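Local coordinates for protein membrane-anchored mycosin mycp1 (Mycobacterium thermoresistibile, PDB 4HVL) that acts as a membrane-anchored, subtilisin-like serine protease that is an essential component of the type VII (ESX-1) secretion system, at residues I64-I69 against P124-L129; S107-R112 against A314-S319. All blocks are in the same frame, centred on the assembly; numbering follows the deposited sequence.

Interaction 1 (I64-I69 against P124-L129); sequences ITVAVI and PDARIL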
loop_
_atom_site.group_PDB
_atom_site.type_symbol
_atom_site.label_atom_id
_atom_site.label_comp_id
_atom_site.label_asym_id
_atom_site.label_seq_id
_atom_site.Cartn_x
_atom_site.Cartn_y
_atom_site.Cartn_z
ATOM N N ILE A 64 -2.234 10.530 15.329
ATOM C CA ILE A 64 -1.945 10.443 13.885
ATOM C C ILE A 64 -3.131 9.796 13.198
ATOM O O ILE A 64 -3.774 8.909 13.778
ATOM C CB ILE A 64 -0.673 9.613 13.625
ATOM C CG1 ILE A 64 0.513 10.155 14.448
ATOM C CG2 ILE A 64 -0.314 9.535 12.130
ATOM C CD1 ILE A 64 0.905 11.596 14.152
ATOM N N THR A 65 -3.423 10.257 11.980
ATOM C CA THR A 65 -4.504 9.732 11.143
ATOM C C THR A 65 -3.876 9.154 9.861
ATOM O O THR A 65 -3.142 9.848 9.163
ATOM C CB THR A 65 -5.509 10.858 10.786
ATOM O OG1 THR A 65 -6.119 11.359 11.994
ATOM C CG2 THR A 65 -6.611 10.381 9.820
ATOM N N VAL A 66 -4.139 7.873 9.590
ATOM C CA VAL A 66 -3.662 7.216 8.398
ATOM C C VAL A 66 -4.839 6.992 7.456
ATOM O O VAL A 66 -5.861 6.398 7.855
ATOM C CB VAL A 66 -3.003 5.849 8.707
ATOM C CG1 VAL A 66 -2.403 5.263 7.438
ATOM C CG2 VAL A 66 -1.938 5.975 9.800
ATOM N N ALA A 67 -4.696 7.461 6.215
ATOM C CA ALA A 67 -5.654 7.160 5.168
ATOM C C ALA A 67 -5.214 5.902 4.425
ATOM O O ALA A 67 -4.018 5.750 4.076
ATOM C CB ALA A 67 -5.780 8.308 4.193
ATOM N N VAL A 68 -6.171 5.006 4.191
ATOM C CA VAL A 68 -5.898 3.722 3.571
ATOM C C VAL A 68 -6.666 3.631 2.272
ATOM O O VAL A 68 -7.896 3.593 2.285
ATOM C CB VAL A 68 -6.316 2.564 4.490
ATOM C CG1 VAL A 68 -5.899 1.230 3.882
ATOM C CG2 VAL A 68 -5.717 2.746 5.882
ATOM N N ILE A 69 -5.944 3.657 1.151
ATOM C CA ILE A 69 -6.557 3.551 -0.172
ATOM C C ILE A 69 -6.423 2.081 -0.554
ATOM O O ILE A 69 -5.326 1.574 -0.773
ATOM C CB ILE A 69 -5.863 4.481 -1.191
ATOM C CG1 ILE A 69 -5.820 5.914 -0.639
ATOM C CG2 ILE A 69 -6.554 4.398 -2.542
ATOM C CD1 ILE A 69 -5.336 6.950 -1.621
ATOM N N PRO A 124 -1.511 1.111 16.961
ATOM C CA PRO A 124 -2.847 0.818 17.460
ATOM C C PRO A 124 -3.615 2.006 17.996
ATOM O O PRO A 124 -4.784 1.859 18.276
ATOM C CB PRO A 124 -2.585 -0.187 18.577
ATOM C CG PRO A 124 -1.206 0.121 19.046
ATOM C CD PRO A 124 -0.463 0.489 17.794
ATOM N N ASP A 125 -2.970 3.155 18.187
ATOM C CA ASP A 125 -3.680 4.354 18.608
ATOM C C ASP A 125 -3.994 5.310 17.443
ATOM O O ASP A 125 -4.582 6.365 17.663
ATOM C CB ASP A 125 -2.916 5.097 19.728
ATOM C CG ASP A 125 -3.032 4.396 21.108
ATOM O OD1 ASP A 125 -4.054 3.734 21.406
ATOM O OD2 ASP A 125 -2.079 4.523 21.921
ATOM N N ALA A 126 -3.645 4.941 16.211
ATOM C CA ALA A 126 -3.859 5.842 15.084
ATOM C C ALA A 126 -5.330 5.848 14.674
ATOM O O ALA A 126 -6.027 4.859 14.870
ATOM C CB ALA A 126 -2.985 5.435 13.916
ATOM N N ARG A 127 -5.799 6.952 14.115
ATOM C CA ARG A 127 -7.079 6.924 13.398
ATOM C C ARG A 127 -6.868 6.324 12.005
ATOM O O ARG A 127 -5.767 6.401 11.455
ATOM C CB ARG A 127 -7.678 8.318 13.260
ATOM C CG ARG A 127 -8.338 8.825 14.528
ATOM C CD ARG A 127 -8.679 10.312 14.443
ATOM N NE ARG A 127 -9.881 10.591 13.651
ATOM C CZ ARG A 127 -9.935 11.303 12.517
ATOM N NH1 ARG A 127 -8.839 11.834 11.965
ATOM N NH2 ARG A 127 -11.105 11.489 11.911
ATOM N N ILE A 128 -7.928 5.742 11.451
ATOM C CA ILE A 128 -7.924 5.132 10.120
ATOM C C ILE A 128 -9.048 5.754 9.288
ATOM O O ILE A 128 -10.214 5.699 9.696
ATOM C CB ILE A 128 -8.254 3.629 10.233
ATOM C CG1 ILE A 128 -7.194 2.896 11.044
ATOM C CG2 ILE A 128 -8.437 2.982 8.865
ATOM C CD1 ILE A 128 -7.799 1.795 11.899
ATOM N N LEU A 129 -8.701 6.335 8.144
ATOM C CA LEU A 129 -9.694 6.769 7.155
ATOM C C LEU A 129 -9.664 5.774 6.000
ATOM O O LEU A 129 -8.572 5.469 5.486
ATOM C CB LEU A 129 -9.361 8.159 6.644
ATOM C CG LEU A 129 -9.197 9.191 7.751
ATOM C CD1 LEU A 129 -8.849 10.544 7.155
ATOM C CD2 LEU A 129 -10.454 9.281 8.609
#
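The methyl of T65 pushes into the branched end of L129: T65 CG2 lies 3.5 Å from L129 CG and equally near L129 CD1, the second pair tighter than normal carbon contact. With CG2 anti to the backbone N, T65 keeps its hydroxyl beside that nitrogen, on the side where R127 runs alongside. The arginine chain bends at chi3 (78°) and brings the edge of its guanidinium to the threonine hydroxyl, where NH1 donates to T65 OG1 at 2.8 Å, with OG1 tilted 16° from the guanidinium plane. Threonine suits the place because it offers a methyl to leucine and an oxygen to arginine. R127 NH2 reaches on to a salt bridge with E82, on the next strand over.

Beneath these side chains run two adjacent parallel strands of the seven-stranded sheet at the heart of the subtilisin fold. V66 straddles I128, its N bonding to R127 O and its O accepting from L129 N; the ladder continues through V68 N to L129 O at 2.8 Å. A67, beside L129, is small, its CB staying 4.3 Å from L129 CB.

On the other face lie V66, V68 and I128, beta-branched residues that suit a strand. V68 CG2 meets I128 CG2 side by side at 4.0 Å, while the lone methyl of A126 fits beside V66 CG2. Helix 102-110 packs on V68 and I128, and helix 311-328 meets V66 through A323.

Interaction 2 (S107-R112 against A314-S319); sequences SVIAGR and AAAYVS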
loop_
_atom_site.group_PDB
_atom_site.type_symbol
_atom_site.label_atom_id
_atom_site.label_comp_id
_atom_site.label_asym_id
_atom_site.label_seq_id
_atom_site.Cartn_x
_atom_site.Cartn_y
_atom_site.Cartn_z
ATOM N N SER A 107 -6.111 -3.253 9.563
ATOM C CA SER A 107 -5.816 -3.932 10.836
ATOM C C SER A 107 -4.319 -4.051 11.098
ATOM O O SER A 107 -3.881 -3.945 12.251
ATOM C CB SER A 107 -6.479 -5.306 10.936
ATOM O OG SER A 107 -5.790 -6.294 10.183
ATOM N N VAL A 108 -3.542 -4.258 10.042
ATOM C CA VAL A 108 -2.082 -4.359 10.164
ATOM C C VAL A 108 -1.469 -3.000 10.565
ATOM O O VAL A 108 -0.591 -2.932 11.434
ATOM C CB VAL A 108 -1.444 -4.941 8.863
ATOM C CG1 VAL A 108 0.059 -4.755 8.849
ATOM C CG2 VAL A 108 -1.764 -6.419 8.719
ATOM N N ILE A 109 -1.973 -1.918 9.959
ATOM C CA ILE A 109 -1.520 -0.556 10.239
ATOM C C ILE A 109 -1.879 -0.157 11.696
ATOM O O ILE A 109 -1.019 0.251 12.464
ATOM C CB ILE A 109 -2.182 0.452 9.265
ATOM C CG1 ILE A 109 -1.770 0.170 7.803
ATOM C CG2 ILE A 109 -1.846 1.889 9.658
ATOM C CD1 ILE A 109 -2.541 0.965 6.767
ATOM N N ALA A 110 -3.150 -0.309 12.065
ATOM C CA ALA A 110 -3.676 0.311 13.283
ATOM C C ALA A 110 -4.633 -0.554 14.097
ATOM O O ALA A 110 -5.346 -0.044 14.953
ATOM C CB ALA A 110 -4.327 1.634 12.922
ATOM N N GLY A 111 -4.621 -1.863 13.878
ATOM C CA GLY A 111 -5.500 -2.749 14.617
ATOM C C GLY A 111 -5.230 -2.703 16.110
ATOM O O GLY A 111 -4.081 -2.714 16.538
ATOM N N ARG A 112 -6.289 -2.640 16.898
ATOM C CA ARG A 112 -6.165 -2.658 18.350
ATOM C C ARG A 112 -5.892 -4.054 18.913
ATOM O O ARG A 112 -6.224 -5.065 18.300
ATOM C CB ARG A 112 -7.434 -2.081 18.991
ATOM C CG ARG A 112 -7.425 -0.567 19.096
ATOM C CD ARG A 112 -7.426 0.094 17.740
ATOM N NE ARG A 112 -7.755 1.503 17.870
ATOM C CZ ARG A 112 -7.415 2.453 17.013
ATOM N NH1 ARG A 112 -6.752 2.176 15.891
ATOM N NH2 ARG A 112 -7.791 3.703 17.274
ATOM N N ALA A 314 3.098 -5.409 3.115
ATOM C CA ALA A 314 4.383 -4.750 3.283
ATOM C C ALA A 314 4.205 -3.232 3.437
ATOM O O ALA A 314 4.742 -2.607 4.373
ATOM C CB ALA A 314 5.298 -5.062 2.114
ATOM N N ALA A 315 3.422 -2.641 2.540
ATOM C CA ALA A 315 3.154 -1.211 2.617
ATOM C C ALA A 315 2.457 -0.834 3.907
ATOM O O ALA A 315 2.763 0.202 4.477
ATOM C CB ALA A 315 2.354 -0.731 1.416
ATOM N N ALA A 316 1.538 -1.688 4.362
ATOM C CA ALA A 316 0.809 -1.456 5.614
ATOM C C ALA A 316 1.753 -1.402 6.804
ATOM O O ALA A 316 1.617 -0.513 7.643
ATOM C CB ALA A 316 -0.299 -2.496 5.831
ATOM N N TYR A 317 2.715 -2.326 6.900
ATOM C CA TYR A 317 3.697 -2.239 8.015
ATOM C C TYR A 317 4.477 -0.913 7.998
ATOM O O TYR A 317 4.670 -0.307 9.046
ATOM C CB TYR A 317 4.688 -3.415 8.049
ATOM C CG TYR A 317 4.055 -4.692 8.479
ATOM C CD1 TYR A 317 3.752 -4.922 9.797
ATOM C CD2 TYR A 317 3.742 -5.674 7.556
ATOM C CE1 TYR A 317 3.140 -6.086 10.185
ATOM C CE2 TYR A 317 3.151 -6.850 7.937
ATOM C CZ TYR A 317 2.851 -7.042 9.253
ATOM O OH TYR A 317 2.243 -8.203 9.617
ATOM N N VAL A 318 4.893 -0.463 6.811
ATOM C CA VAL A 318 5.665 0.777 6.667
ATOM C C VAL A 318 4.813 2.016 6.999
ATOM O O VAL A 318 5.307 2.931 7.663
ATOM C CB VAL A 318 6.293 0.897 5.247
ATOM C CG1 VAL A 318 7.040 2.205 5.057
ATOM C CG2 VAL A 318 7.241 -0.265 4.999
ATOM N N SER A 319 3.566 2.060 6.539
ATOM C CA SER A 319 2.635 3.124 6.931
ATOM C C SER A 319 2.442 3.212 8.449
ATOM O O SER A 319 2.465 4.286 9.020
ATOM C CB SER A 319 1.285 2.956 6.253
ATOM O OG SER A 319 1.436 3.139 4.858
#
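One face of the Y317 ring is covered by V108, whose CG1 methyl sits almost over the ring centre, 3.6 Å from the centroid and 10° off the normal, a CH-pi contact. The two side chains cross at about a right angle, and the methyl comes down over the middle of the ring; with CG1 anti to its backbone N (chi1 167°), valine presents a single compact branch. The Y317 side chain also touches A281 and P282 of strand 277-282, so the aromatic residue links helix 102-110 to the outermost strand at that end of the sheet.

In the subtilisin fold these are two helices that follow or carry predicted catalytic residues: 102-110 begins just after H101, and S312 lies in the first turn of 311-328. They come close, with the CA atoms of I109 and A316 only 5.3 Å apart, a spacing that suits alanine. The methyl of A316 is a small knob set between two neighbours, 3.8 Å from V108 CG1 and 3.6 Å from I109 CG1. The isoleucine CG1 also lies 3.5 Å from A316 O, pressing on the helix backbone itself.

Farther along, I109 CD1 reaches toward S319 CB at 4.3 Å. Serine suits this buried spot by being slim, and its OG is satisfied by a hydrogen bond with N178 OD1.

Interactions 1 and 2 have centres about 9 Å apart and touch directly. I128 CD1 of interaction 1 packs on A110 CB of interaction 2 at 3.6 Å, and R112 NH1 probably hydrogen-bonds to A126 O at 3.0 Å. Helix 102-110 is thus shared: it meets strand 65-70 through T105 and I109 on V68, strand 127-132 through A106 and A110 on I128, and helix 311-328 in interaction 2. Both contacts lie near the predicted charge relay residues. The V68 side chain is about 4 Å from that of D70 and the A316 side chain about 6 Å from that of S312. A bound zinc ion is about 10 Å from the V68 side chain, and one is about 9 Å from that of A316.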